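Local coordinates for protein T-box transcription factor TBX21 (Mus musculus, PDB 5T1J) that binds DNA through its T-box domain and, as the lineage-defining factor of Th1 cells, activates Th1 genes while repressing the Th2 and Th17 programs, at residues Q29-E33 against Q183-I187; M62-L68 against G93-H99; Q144-V150 against H167-Q172. All blocks are in the same frame, centred on the assembly; numbering follows the deposited sequence.

Contact 1: residues Q29-E33 against Q183-I187; sequences QHQTE and QNAEI
An N-capped helix start, packed against the connector that follows helix 21-29, makes up this contact of the T-box DNA-binding domain, beside Tyr182, essential for binding RUNX1. Asn184 (phi/psi -50/140, chi1 t) is the N-cap of helix 185-194 and accepts from Glu186 N and, weakly, from Ile187 N. Just ahead of the cap, the Glu33 carboxylate, on an m, t side chain, receives two backbone amides: Gln183 N to Glu33 OE1 at 2.9 Å, and a weak bond from Asn184 N to Glu33 OE2 at 3.4 Å. At the other end His30 ND1 donates to Glu186 OE1 at 2.7 Å, in the imidazole plane. Between these polar ends the Ile187 side chain (CA-CA 6.9 Å to His30) fits into the bend of 30-33, where Gln31 has positive phi (50/104); Ile187 CD1 lies 3.6 Å from Thr32 CA. Trp81 of strand 80-84 and Tyr76 of strand 73-77 both pack on Gln31 and Gln183; Lys191, farther along helix 185-194, hydrogen-bonds Glu33 O through NZ.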
loop_
_atom_site.group_PDB
_atom_site.type_symbol
_atom_site.label_atom_id
_atom_site.label_comp_id
_atom_site.label_asym_id
_atom_site.label_seq_id
_atom_site.Cartn_x
_atom_site.Cartn_y
_atom_site.Cartn_z
ATOM N N GLN A 29 11.432 -14.994 -22.485
ATOM C CA GLN A 29 11.700 -15.063 -23.931
ATOM C C GLN A 29 10.470 -15.307 -24.784
ATOM O O GLN A 29 10.378 -14.826 -25.904
ATOM C CB GLN A 29 12.699 -16.182 -24.187
ATOM C CG GLN A 29 14.133 -15.822 -23.870
ATOM C CD GLN A 29 14.930 -17.061 -23.556
ATOM O OE1 GLN A 29 14.345 -18.116 -23.281
ATOM N NE2 GLN A 29 16.265 -16.962 -23.612
ATOM N N HIS A 30 9.531 -16.059 -24.226
ATOM C CA HIS A 30 8.313 -16.471 -24.904
ATOM C C HIS A 30 7.166 -15.552 -24.454
ATOM O O HIS A 30 6.004 -15.981 -24.428
ATOM C CB HIS A 30 7.990 -17.922 -24.556
ATOM C CG HIS A 30 9.202 -18.794 -24.426
ATOM N ND1 HIS A 30 9.459 -19.865 -25.260
ATOM C CD2 HIS A 30 10.217 -18.759 -23.533
ATOM C CE1 HIS A 30 10.586 -20.442 -24.886
ATOM N NE2 HIS A 30 11.063 -19.801 -23.837
ATOM N N GLN A 31 7.528 -14.318 -24.064
ATOM C CA GLN A 31 6.638 -13.212 -23.626
ATOM C C GLN A 31 5.591 -13.576 -22.542
ATOM O O GLN A 31 4.517 -14.113 -22.812
ATOM C CB GLN A 31 5.931 -12.564 -24.833
ATOM C CG GLN A 31 4.948 -13.431 -25.586
ATOM C CD GLN A 31 5.577 -14.250 -26.669
ATOM O OE1 GLN A 31 6.696 -13.969 -27.108
ATOM N NE2 GLN A 31 4.877 -15.303 -27.093
ATOM N N THR A 32 5.870 -13.158 -21.313
ATOM C CA THR A 32 5.187 -13.709 -20.139
ATOM C C THR A 32 3.698 -13.387 -20.103
ATOM O O THR A 32 3.277 -12.334 -20.624
ATOM C CB THR A 32 5.823 -13.188 -18.882
ATOM O OG1 THR A 32 7.225 -12.985 -19.112
ATOM C CG2 THR A 32 5.621 -14.185 -17.760
ATOM N N GLU A 33 2.892 -14.294 -19.535
ATOM C CA GLU A 33 1.434 -14.075 -19.518
ATOM C C GLU A 33 0.876 -14.408 -18.138
ATOM O O GLU A 33 1.017 -15.537 -17.679
ATOM C CB GLU A 33 0.695 -14.913 -20.596
ATOM C CG GLU A 33 1.140 -14.633 -22.053
ATOM C CD GLU A 33 0.240 -15.268 -23.137
ATOM O OE1 GLU A 33 -0.843 -15.802 -22.754
ATOM O OE2 GLU A 33 0.606 -15.194 -24.351
ATOM N N GLN A 183 -2.665 -17.131 -24.535
ATOM C CA GLN A 183 -2.576 -17.034 -25.974
ATOM C C GLN A 183 -1.544 -17.994 -26.621
ATOM O O GLN A 183 -1.914 -19.012 -27.241
ATOM C CB GLN A 183 -2.296 -15.579 -26.320
ATOM C CG GLN A 183 -3.269 -14.645 -25.639
ATOM C CD GLN A 183 -4.726 -14.806 -26.111
ATOM O OE1 GLN A 183 -5.183 -15.902 -26.499
ATOM N NE2 GLN A 183 -5.483 -13.704 -26.021
ATOM N N ASN A 184 -0.272 -17.604 -26.574
ATOM C CA ASN A 184 0.807 -18.519 -26.869
ATOM C C ASN A 184 0.597 -19.798 -26.056
ATOM O O ASN A 184 0.201 -19.742 -24.904
ATOM C CB ASN A 184 2.169 -17.875 -26.590
ATOM C CG ASN A 184 3.348 -18.809 -26.930
ATOM O OD1 ASN A 184 3.317 -20.025 -26.648
ATOM N ND2 ASN A 184 4.352 -18.255 -27.614
ATOM N N ALA A 185 0.865 -20.943 -26.676
ATOM C CA ALA A 185 0.616 -22.246 -26.071
ATOM C C ALA A 185 1.855 -22.860 -25.414
ATOM O O ALA A 185 1.730 -23.896 -24.741
ATOM C CB ALA A 185 0.033 -23.210 -27.130
ATOM N N GLU A 186 3.045 -22.308 -25.697
ATOM C CA GLU A 186 4.277 -22.756 -25.024
ATOM C C GLU A 186 4.224 -22.300 -23.591
ATOM O O GLU A 186 4.698 -23.002 -22.688
ATOM C CB GLU A 186 5.557 -22.263 -25.717
ATOM C CG GLU A 186 5.867 -20.764 -25.622
ATOM C CD GLU A 186 6.909 -20.308 -26.660
ATOM O OE1 GLU A 186 7.811 -21.119 -27.044
ATOM O OE2 GLU A 186 6.796 -19.142 -27.124
ATOM N N ILE A 187 3.658 -21.106 -23.374
ATOM C CA ILE A 187 3.593 -20.565 -22.019
ATOM C C ILE A 187 2.589 -21.366 -21.230
ATOM O O ILE A 187 2.963 -21.911 -20.200
ATOM C CB ILE A 187 3.262 -19.087 -22.008
ATOM C CG1 ILE A 187 4.578 -18.321 -21.928
ATOM C CG2 ILE A 187 2.429 -18.762 -20.864
ATOM C CD1 ILE A 187 4.426 -16.867 -21.758
#

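Contact 2: residues M62-L68 against G93-H99; sequences MFVDVVL and GNRLYVH
Two antiparallel strands of the immunoglobulin-like beta fold that T-box domains share with the p53-like family run side by side here, axes 4.4 Å apart at 156°. Phe63 pairs with Val98 (non-hydrogen-bonded, CA-CA 3.7 Å) and Val64 with Tyr97 (hydrogen-bonded, 5.1 Å). Val64 N to Tyr97 O and Tyr97 N to Val64 O are both 2.7 Å, and His99 N reaches Met62 O at 3.0 Å. Phe63, with chi1 p, lies on the same face as Leu96 and Val98; its CE1 comes within 3.2 Å of Leu96 CD2, and its ring also stacks on His148. Ahead of Leu96, over residues 93-95, the chain is extended without regular pairing. There Gly93 (-47/146) runs past Leu68, its N 3.3 Å from Leu68 CB, and its O makes a CA-H...O contact of 3.5 Å with Val67 CA. Asn94 (-175/169, chi1 t) turns its amide toward Asp65, which is salt-bridged to Arg146. Asn94 also packs on Arg61 of the second subunit. Asn94 ND2 stops 2.8 Å from Asp65 OD2.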
loop_
_atom_site.group_PDB
_atom_site.type_symbol
_atom_site.label_atom_id
_atom_site.label_comp_id
_atom_site.label_asym_id
_atom_site.label_seq_id
_atom_site.Cartn_x
_atom_site.Cartn_y
_atom_site.Cartn_z
ATOM N N MET A 62 8.675 -3.348 2.808
ATOM C CA MET A 62 8.726 -4.070 1.541
ATOM C C MET A 62 7.351 -4.368 0.957
ATOM O O MET A 62 6.620 -5.278 1.388
ATOM C CB MET A 62 9.532 -5.349 1.724
ATOM C CG MET A 62 10.992 -5.153 1.369
ATOM S SD MET A 62 12.030 -6.475 2.002
ATOM C CE MET A 62 13.626 -6.035 1.298
ATOM N N PHE A 63 7.040 -3.583 -0.063
ATOM C CA PHE A 63 5.838 -3.753 -0.829
ATOM C C PHE A 63 6.237 -3.796 -2.298
ATOM O O PHE A 63 7.304 -3.288 -2.690
ATOM C CB PHE A 63 4.853 -2.616 -0.582
ATOM C CG PHE A 63 5.291 -1.280 -1.154
ATOM C CD1 PHE A 63 4.553 -0.649 -2.143
ATOM C CD2 PHE A 63 6.422 -0.630 -0.659
ATOM C CE1 PHE A 63 4.950 0.595 -2.648
ATOM C CE2 PHE A 63 6.814 0.615 -1.164
ATOM C CZ PHE A 63 6.065 1.226 -2.160
ATOM N N VAL A 64 5.361 -4.342 -3.129
ATOM C CA VAL A 64 5.687 -4.372 -4.515
ATOM C C VAL A 64 4.513 -3.728 -5.188
ATOM O O VAL A 64 3.391 -3.817 -4.697
ATOM C CB VAL A 64 5.934 -5.833 -5.043
ATOM C CG1 VAL A 64 4.632 -6.491 -5.550
ATOM C CG2 VAL A 64 6.901 -5.830 -6.157
ATOM N N ASP A 65 4.797 -3.007 -6.258
ATOM C CA ASP A 65 3.771 -2.448 -7.098
ATOM C C ASP A 65 4.128 -2.775 -8.595
ATOM O O ASP A 65 5.319 -2.792 -8.988
ATOM C CB ASP A 65 3.620 -0.972 -6.807
ATOM C CG ASP A 65 4.690 -0.153 -7.435
ATOM O OD1 ASP A 65 5.827 -0.639 -7.507
ATOM O OD2 ASP A 65 4.392 0.962 -7.895
ATOM N N VAL A 66 3.117 -3.127 -9.395
ATOM C CA VAL A 66 3.299 -3.378 -10.813
ATOM C C VAL A 66 2.977 -2.155 -11.685
ATOM O O VAL A 66 1.810 -1.793 -11.883
ATOM C CB VAL A 66 2.438 -4.578 -11.249
ATOM C CG1 VAL A 66 0.981 -4.373 -10.861
ATOM C CG2 VAL A 66 2.581 -4.835 -12.752
ATOM N N VAL A 67 4.019 -1.491 -12.176
ATOM C CA VAL A 67 3.848 -0.329 -13.045
ATOM C C VAL A 67 3.608 -0.779 -14.495
ATOM O O VAL A 67 4.067 -1.846 -14.903
ATOM C CB VAL A 67 5.068 0.598 -12.958
ATOM C CG1 VAL A 67 6.328 -0.180 -13.204
ATOM C CG2 VAL A 67 4.950 1.771 -13.924
ATOM N N LEU A 68 2.852 0.019 -15.248
ATOM C CA LEU A 68 2.506 -0.251 -16.649
ATOM C C LEU A 68 3.547 0.253 -17.661
ATOM O O LEU A 68 3.818 1.457 -17.756
ATOM C CB LEU A 68 1.142 0.377 -16.917
ATOM C CG LEU A 68 0.386 0.265 -18.208
ATOM C CD1 LEU A 68 -1.073 0.414 -17.868
ATOM C CD2 LEU A 68 0.838 1.409 -19.068
ATOM N N GLY A 93 -0.860 2.157 -14.918
ATOM C CA GLY A 93 -1.521 1.290 -13.952
ATOM C C GLY A 93 -0.749 0.681 -12.804
ATOM O O GLY A 93 0.427 0.309 -12.963
ATOM N N ASN A 94 -1.431 0.541 -11.664
ATOM C CA ASN A 94 -0.832 -0.136 -10.514
ATOM C C ASN A 94 -1.809 -0.297 -9.341
ATOM O O ASN A 94 -2.871 0.316 -9.327
ATOM C CB ASN A 94 0.391 0.655 -10.033
ATOM C CG ASN A 94 1.292 -0.143 -9.127
ATOM O OD1 ASN A 94 0.901 -0.553 -8.041
ATOM N ND2 ASN A 94 2.541 -0.275 -9.531
ATOM N N ARG A 95 -1.408 -1.089 -8.351
ATOM C CA ARG A 95 -2.022 -1.150 -7.017
ATOM C C ARG A 95 -0.992 -1.802 -6.161
ATOM O O ARG A 95 -0.342 -2.788 -6.602
ATOM C CB ARG A 95 -3.329 -1.947 -6.892
ATOM C CG ARG A 95 -4.498 -1.346 -7.560
ATOM C CD ARG A 95 -5.726 -1.186 -6.689
ATOM N NE ARG A 95 -6.837 -0.720 -7.517
ATOM C CZ ARG A 95 -6.784 0.214 -8.481
ATOM N NH1 ARG A 95 -5.687 0.921 -8.719
ATOM N NH2 ARG A 95 -7.877 0.491 -9.197
ATOM N N LEU A 96 -0.699 -1.143 -5.041
ATOM C CA LEU A 96 0.381 -1.623 -4.216
ATOM C C LEU A 96 0.046 -2.987 -3.602
ATOM O O LEU A 96 -1.129 -3.327 -3.411
ATOM C CB LEU A 96 0.743 -0.587 -3.164
ATOM C CG LEU A 96 1.707 0.498 -3.662
ATOM C CD1 LEU A 96 1.282 1.168 -4.940
ATOM C CD2 LEU A 96 1.891 1.543 -2.600
ATOM N N TYR A 97 1.096 -3.759 -3.317
ATOM C CA TYR A 97 1.003 -4.966 -2.514
ATOM C C TYR A 97 2.171 -5.072 -1.550
ATOM O O TYR A 97 3.274 -5.528 -1.973
ATOM C CB TYR A 97 0.974 -6.216 -3.385
ATOM C CG TYR A 97 0.623 -7.484 -2.632
ATOM C CD1 TYR A 97 -0.687 -7.947 -2.589
ATOM C CD2 TYR A 97 1.608 -8.222 -1.966
ATOM C CE1 TYR A 97 -1.006 -9.109 -1.916
ATOM C CE2 TYR A 97 1.297 -9.379 -1.286
ATOM C CZ TYR A 97 -0.013 -9.820 -1.262
ATOM O OH TYR A 97 -0.346 -10.972 -0.594
ATOM N N VAL A 98 1.888 -4.720 -0.283
ATOM C CA VAL A 98 2.786 -4.854 0.858
ATOM C C VAL A 98 2.833 -6.286 1.388
ATOM O O VAL A 98 1.783 -6.904 1.609
ATOM C CB VAL A 98 2.339 -3.856 2.055
ATOM C CG1 VAL A 98 0.839 -3.856 2.256
ATOM C CG2 VAL A 98 3.024 -4.157 3.410
ATOM N N HIS A 99 4.043 -6.806 1.588
ATOM C CA HIS A 99 4.273 -8.139 2.141
ATOM C C HIS A 99 3.419 -8.456 3.368
ATOM O O HIS A 99 3.281 -7.605 4.275
ATOM C CB HIS A 99 5.770 -8.282 2.452
ATOM C CG HIS A 99 6.220 -9.700 2.600
ATOM N ND1 HIS A 99 5.428 -10.681 3.157
ATOM C CD2 HIS A 99 7.297 -10.346 2.077
ATOM C CE1 HIS A 99 6.042 -11.847 3.069
ATOM N NE2 HIS A 99 7.176 -11.677 2.404
#

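Contact 3: residues Q144-V150 against H167-Q172; sequences QPRLHIV and HVFTFQ
Strand 168-170 is a short antiparallel partner of strand 142-151 in the immunoglobulin-like beta fold of the T-box, with axes 4.4 Å apart and directions at 158°. Entering at His167, the chain is already extended (-134/130): His167 O accepts from Ile149 N at 3.2 Å, while its CB packs 4.3 Å from Ile149 CG1. Val168 (chi1 t) forms a non-hydrogen-bonded pair with His148, CA-CA 4.0 Å, and its CG2 touches the edge of the imidazole, 3.3 Å from His148 CD2. Its CG1 rests 3.8 Å from Arg146 CD, so it spans two side chains of the opposing strand. Phe169 and Leu147 make the hydrogen-bonded pair, CA-CA 5.0 Å: Phe169 N donates to Leu147 O at 2.6 Å, and the return bond from Leu147 N to Phe169 O, 2.7 Å, is weak because it is bent. Phe169 (chi1 m) leads its ring away from strand 142-151 to pack on Val16 of strand 16-18. Thr170 returns to the face of Arg146 and Val168 as a non-hydrogen-bonded pair with Arg146, CA-CA 4.4 Å, its CG2 3.5 Å from Arg146 CG. The extended t, t start of that arginine lies along Thr170 and Val168, and its guanidinium salt-bridges Asp65. At Phe171 the regular pairing has ended; its ring meets that of Phe49 and its side chain touches Leu18. A side chain now replaces the backbone as donor: Gln144, with chi1 and chi2 both t, places NE2 2.9 Å from Phe171 O in a nearly straight hydrogen bond, and the same NE2 lies 3.2 Å from Gln172 CA.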
loop_
_atom_site.group_PDB
_atom_site.type_symbol
_atom_site.label_atom_id
_atom_site.label_comp_id
_atom_site.label_asym_id
_atom_site.label_seq_id
_atom_site.Cartn_x
_atom_site.Cartn_y
_atom_site.Cartn_z
ATOM N N GLN A 144 4.728 -4.248 -15.402
ATOM C CA GLN A 144 6.031 -4.630 -14.892
ATOM C C GLN A 144 6.103 -4.528 -13.372
ATOM O O GLN A 144 5.914 -3.448 -12.792
ATOM C CB GLN A 144 7.122 -3.777 -15.520
ATOM C CG GLN A 144 8.424 -3.833 -14.761
ATOM C CD GLN A 144 9.487 -3.055 -15.458
ATOM O OE1 GLN A 144 9.246 -1.947 -15.932
ATOM N NE2 GLN A 144 10.679 -3.633 -15.545
ATOM N N PRO A 145 6.346 -5.673 -12.720
ATOM C CA PRO A 145 6.533 -5.721 -11.278
ATOM C C PRO A 145 7.746 -4.896 -10.913
ATOM O O PRO A 145 8.769 -4.936 -11.613
ATOM C CB PRO A 145 6.766 -7.204 -11.005
ATOM C CG PRO A 145 6.021 -7.893 -12.090
ATOM C CD PRO A 145 6.256 -7.020 -13.303
ATOM N N ARG A 146 7.624 -4.189 -9.795
ATOM C CA ARG A 146 8.634 -3.270 -9.321
ATOM C C ARG A 146 8.584 -3.285 -7.786
ATOM O O ARG A 146 7.492 -3.107 -7.239
ATOM C CB ARG A 146 8.339 -1.883 -9.895
ATOM C CG ARG A 146 9.370 -0.843 -9.575
ATOM C CD ARG A 146 8.995 0.497 -10.177
ATOM N NE ARG A 146 7.709 0.963 -9.647
ATOM C CZ ARG A 146 7.177 2.159 -9.888
ATOM N NH1 ARG A 146 7.822 3.048 -10.634
ATOM N NH2 ARG A 146 5.998 2.479 -9.371
ATOM N N LEU A 147 9.706 -3.485 -7.078
ATOM C CA LEU A 147 9.665 -3.461 -5.583
ATOM C C LEU A 147 10.547 -2.442 -4.897
ATOM O O LEU A 147 11.720 -2.267 -5.248
ATOM C CB LEU A 147 10.003 -4.839 -4.994
ATOM C CG LEU A 147 10.520 -5.001 -3.552
ATOM C CD1 LEU A 147 10.161 -6.351 -2.985
ATOM C CD2 LEU A 147 12.058 -4.879 -3.503
ATOM N N HIS A 148 9.996 -1.847 -3.842
ATOM C CA HIS A 148 10.689 -0.782 -3.142
ATOM C C HIS A 148 10.997 -1.180 -1.747
ATOM O O HIS A 148 10.291 -1.984 -1.131
ATOM C CB HIS A 148 9.830 0.456 -3.106
ATOM C CG HIS A 148 8.772 0.439 -4.150
ATOM N ND1 HIS A 148 7.674 -0.385 -4.053
ATOM C CD2 HIS A 148 8.654 1.097 -5.324
ATOM C CE1 HIS A 148 6.911 -0.217 -5.115
ATOM N NE2 HIS A 148 7.480 0.677 -5.903
ATOM N N ILE A 149 12.026 -0.543 -1.225
ATOM C CA ILE A 149 12.353 -0.714 0.159
ATOM C C ILE A 149 12.550 0.667 0.771
ATOM O O ILE A 149 13.605 1.301 0.658
ATOM C CB ILE A 149 13.575 -1.640 0.336
ATOM C CG1 ILE A 149 14.788 -1.166 -0.464
ATOM C CG2 ILE A 149 13.239 -3.009 -0.154
ATOM C CD1 ILE A 149 16.051 -1.945 -0.128
ATOM N N VAL A 150 11.455 1.144 1.357
ATOM C CA VAL A 150 11.444 2.353 2.142
ATOM C C VAL A 150 11.857 1.942 3.538
ATOM O O VAL A 150 11.245 1.043 4.117
ATOM C CB VAL A 150 10.047 2.998 2.143
ATOM C CG1 VAL A 150 9.990 4.189 3.076
ATOM C CG2 VAL A 150 9.653 3.404 0.733
ATOM N N HIS A 167 14.042 4.902 -2.010
ATOM C CA HIS A 167 14.511 3.683 -2.719
ATOM C C HIS A 167 13.478 2.740 -3.357
ATOM O O HIS A 167 12.526 2.302 -2.709
ATOM C CB HIS A 167 15.420 2.866 -1.804
ATOM C CG HIS A 167 16.839 3.335 -1.839
ATOM N ND1 HIS A 167 17.763 2.834 -2.730
ATOM C CD2 HIS A 167 17.487 4.279 -1.117
ATOM C CE1 HIS A 167 18.920 3.448 -2.555
ATOM N NE2 HIS A 167 18.781 4.323 -1.576
ATOM N N VAL A 168 13.738 2.412 -4.629
ATOM C CA VAL A 168 12.865 1.620 -5.514
ATOM C C VAL A 168 13.647 0.639 -6.426
ATOM O O VAL A 168 14.626 1.042 -7.037
ATOM C CB VAL A 168 12.033 2.562 -6.412
ATOM C CG1 VAL A 168 11.356 1.789 -7.558
ATOM C CG2 VAL A 168 11.015 3.343 -5.584
ATOM N N PHE A 169 13.222 -0.619 -6.559
ATOM C CA PHE A 169 13.895 -1.542 -7.500
ATOM C C PHE A 169 12.948 -2.096 -8.585
ATOM O O PHE A 169 11.792 -2.394 -8.296
ATOM C CB PHE A 169 14.523 -2.732 -6.765
ATOM C CG PHE A 169 15.898 -2.468 -6.209
ATOM C CD1 PHE A 169 16.450 -1.195 -6.238
ATOM C CD2 PHE A 169 16.655 -3.508 -5.685
ATOM C CE1 PHE A 169 17.723 -0.954 -5.714
ATOM C CE2 PHE A 169 17.930 -3.275 -5.169
ATOM C CZ PHE A 169 18.462 -1.997 -5.183
ATOM N N THR A 170 13.447 -2.246 -9.820
ATOM C CA THR A 170 12.641 -2.717 -10.966
ATOM C C THR A 170 13.282 -3.986 -11.515
ATOM O O THR A 170 14.499 -4.102 -11.444
ATOM C CB THR A 170 12.591 -1.695 -12.147
ATOM O OG1 THR A 170 13.899 -1.534 -12.714
ATOM C CG2 THR A 170 12.046 -0.336 -11.702
ATOM N N PHE A 171 12.495 -4.919 -12.065
ATOM C CA PHE A 171 13.045 -6.071 -12.817
ATOM C C PHE A 171 12.424 -6.106 -14.201
ATOM O O PHE A 171 11.200 -6.158 -14.316
ATOM C CB PHE A 171 12.767 -7.408 -12.133
ATOM C CG PHE A 171 13.726 -7.741 -11.029
ATOM C CD1 PHE A 171 13.719 -8.995 -10.459
ATOM C CD2 PHE A 171 14.629 -6.795 -10.542
ATOM C CE1 PHE A 171 14.590 -9.288 -9.422
ATOM C CE2 PHE A 171 15.510 -7.094 -9.505
ATOM C CZ PHE A 171 15.493 -8.342 -8.950
ATOM N N GLN A 172 13.230 -6.063 -15.254
ATOM C CA GLN A 172 12.624 -5.985 -16.579
ATOM C C GLN A 172 12.339 -7.374 -17.154
ATOM O O GLN A 172 11.378 -7.543 -17.903
ATOM C CB GLN A 172 13.511 -5.182 -17.539
ATOM C CG GLN A 172 12.816 -4.839 -18.863
ATOM C CD GLN A 172 13.715 -4.133 -19.870
ATOM O OE1 GLN A 172 14.938 -4.136 -19.744
ATOM N NE2 GLN A 172 13.103 -3.535 -20.886
#

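Contacts 2 and 3 belong to one sheet, whose strands 59-70 and 142-151 are neighbours; their centres are 9 Å apart. Contact 2 is buried, whereas contact 3, with exposed residues on strand 168-170, is partly buried, as is contact 1. Contacts 2 and 3 rest on backbone ladders, and polar groups tie them together: Asp65 OD2 meets Arg146 NH2 in a salt bridge of 2.7 Å, and His148 ND1 probably hydrogen-bonds the backbone Phe63 O at 3.2 Å. Contact 1, its centre 23 Å from either, touches neither and has no strand ladder; carboxylate hydrogen bonds and a helix cap surround one apolar side chain, Ile187. Its nearest atom is about 5 Å from the bound DNA, closer than the others.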